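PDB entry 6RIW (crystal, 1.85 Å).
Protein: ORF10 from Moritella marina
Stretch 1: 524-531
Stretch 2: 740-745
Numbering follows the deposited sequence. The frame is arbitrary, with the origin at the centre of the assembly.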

# COMPACT_ATOMS: atom_id res chain seq x y z
N ALA A 524 4.49 -11.25 27.10
CA ALA A 524 3.75 -10.99 25.87
C ALA A 524 2.26 -10.94 26.24
O ALA A 524 1.80 -11.77 27.03
CB ALA A 524 4.00 -12.09 24.83
N PRO A 525 1.51 -9.94 25.75
CA PRO A 525 0.11 -9.80 26.19
C PRO A 525 -0.71 -11.02 25.83
O PRO A 525 -0.49 -11.66 24.81
CB PRO A 525 -0.39 -8.56 25.44
CG PRO A 525 0.82 -7.81 25.07
CD PRO A 525 1.93 -8.83 24.87
N LYS A 526 -1.68 -11.33 26.67
CA LYS A 526 -2.69 -12.28 26.25
C LYS A 526 -3.54 -11.61 25.18
O LYS A 526 -3.92 -10.45 25.33
CB LYS A 526 -3.54 -12.68 27.46
CG LYS A 526 -4.51 -13.80 27.14
CD LYS A 526 -4.98 -14.48 28.42
CE LYS A 526 -6.15 -15.42 28.13
NZ LYS A 526 -6.84 -15.75 29.42
N GLY A 527 -3.83 -12.31 24.08
CA GLY A 527 -4.60 -11.68 23.02
C GLY A 527 -5.13 -12.68 22.01
O GLY A 527 -4.96 -13.89 22.13
N SER A 528 -5.80 -12.14 20.99
CA SER A 528 -6.42 -13.01 19.99
C SER A 528 -5.43 -13.28 18.85
O SER A 528 -5.50 -12.73 17.75
CB SER A 528 -7.72 -12.39 19.50
OG SER A 528 -8.36 -13.20 18.53
N TYR A 529 -4.46 -14.14 19.16
CA TYR A 529 -3.43 -14.47 18.19
C TYR A 529 -3.93 -15.57 17.27
O TYR A 529 -4.72 -16.44 17.66
CB TYR A 529 -2.15 -14.96 18.88
CG TYR A 529 -1.48 -13.96 19.77
CD1 TYR A 529 -0.68 -12.95 19.24
CD2 TYR A 529 -1.66 -14.00 21.17
CE1 TYR A 529 -0.06 -12.03 20.06
CE2 TYR A 529 -1.04 -13.06 21.98
CZ TYR A 529 -0.23 -12.09 21.42
OH TYR A 529 0.39 -11.16 22.24
N VAL A 530 -3.40 -15.56 16.05
CA VAL A 530 -3.57 -16.65 15.10
C VAL A 530 -2.31 -17.51 15.17
O VAL A 530 -1.22 -17.05 14.81
CB VAL A 530 -3.83 -16.14 13.68
CG1 VAL A 530 -3.83 -17.30 12.68
CG2 VAL A 530 -5.14 -15.38 13.61
N GLU A 531 -2.44 -18.77 15.61
CA GLU A 531 -1.24 -19.60 15.70
C GLU A 531 -0.84 -20.16 14.34
O GLU A 531 0.35 -20.23 14.02
CB GLU A 531 -1.45 -20.75 16.71
CG GLU A 531 -0.32 -21.81 16.66
CD GLU A 531 -0.25 -22.70 17.91
OE1 GLU A 531 -1.25 -22.77 18.67
OE2 GLU A 531 0.81 -23.33 18.12
N LEU A 740 -6.53 -4.03 23.32
CA LEU A 740 -6.42 -5.49 23.33
C LEU A 740 -5.79 -6.02 22.05
O LEU A 740 -6.14 -5.58 20.94
CB LEU A 740 -7.81 -6.12 23.51
CG LEU A 740 -8.50 -5.86 24.85
CD1 LEU A 740 -10.03 -5.98 24.68
CD2 LEU A 740 -7.95 -6.87 25.86
N VAL A 741 -4.88 -6.97 22.19
CA VAL A 741 -4.19 -7.55 21.03
C VAL A 741 -5.13 -8.48 20.28
O VAL A 741 -5.82 -9.31 20.88
CB VAL A 741 -2.92 -8.30 21.48
CG1 VAL A 741 -2.34 -9.10 20.34
CG2 VAL A 741 -1.85 -7.32 22.04
N GLY A 742 -5.16 -8.35 18.95
CA GLY A 742 -5.89 -9.29 18.12
C GLY A 742 -5.33 -9.25 16.72
O GLY A 742 -4.61 -8.32 16.35
N GLU A 743 -5.65 -10.28 15.93
CA GLU A 743 -5.22 -10.27 14.54
C GLU A 743 -6.12 -11.18 13.71
O GLU A 743 -6.89 -11.99 14.25
CB GLU A 743 -3.75 -10.70 14.40
CG GLU A 743 -3.47 -12.14 14.81
CD GLU A 743 -1.97 -12.48 14.78
OE1 GLU A 743 -1.19 -11.67 14.23
OE2 GLU A 743 -1.56 -13.55 15.30
N GLY A 744 -6.02 -11.04 12.39
CA GLY A 744 -6.75 -11.91 11.50
C GLY A 744 -7.06 -11.24 10.17
O GLY A 744 -6.40 -10.29 9.76
N ALA A 745 -8.07 -11.79 9.50
CA ALA A 745 -8.41 -11.41 8.14
C ALA A 745 -9.88 -11.70 7.94
O ALA A 745 -10.44 -12.59 8.59
CB ALA A 745 -7.55 -12.17 7.10
O HOH W 1 -4.27 -7.87 24.96
O HOH W 2 -8.66 -11.63 16.29

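How do the two backbones lie against each other? They run side by side in the same direction, their end-to-end lines only 7° apart, and Ser-528 pairs with Gly-742 in a short parallel bridge whose CA atoms are 4.2 Å apart. Ser-528 N donates to Val-741 O at 2.8 Å, and an angle of 173° makes this bond nearly straight. The return bond, from Glu-743 N to Ser-528 O at 3.1 Å, is bent to 128° and weak. The same carbonyl oxygen, Ser-528 O, also receives a CA-H...O contact from Gly-742 CA at 3.5 Å.

What carries the pairing beyond these direct bonds? Water does so at two points. Water 1 donates to Lys-526 O at 2.6 Å and accepts from Val-741 N at 3.0 Å, linking backbone groups that do not bond directly. Water 2 lies 2.8 Å from Ser-528 OG and donates to Glu-743 O at 2.7 Å.

Where does the apolar packing lie? It centres on Val-741, which has the largest area covered across the contact. Its CG2 meets Pro-525 CB at 3.9 Å, while its CG1 lies 3.7 Å from Tyr-529 CE1. Gly-527 leaves room here: a CB at that position would clash with Val-741 CB. The tyrosine is tied back to its own stretch by a hydrogen bond from Tyr-529 OH to Pro-525 O, at 2.8 Å.

How does Glu-743 reach the first stretch? Its CA-to-CB bond points sideways, but the end of the side chain comes nearer, and OE2 accepts a hydrogen bond from Val-530 N at 2.8 Å and 167°. A carboxylate oxygen thus serves a backbone amide beyond the short bridge. Glu-743 OE2 also sits near the plane of the Tyr-529 ring, at its edge, and 3.9 Å from Tyr-529 CB.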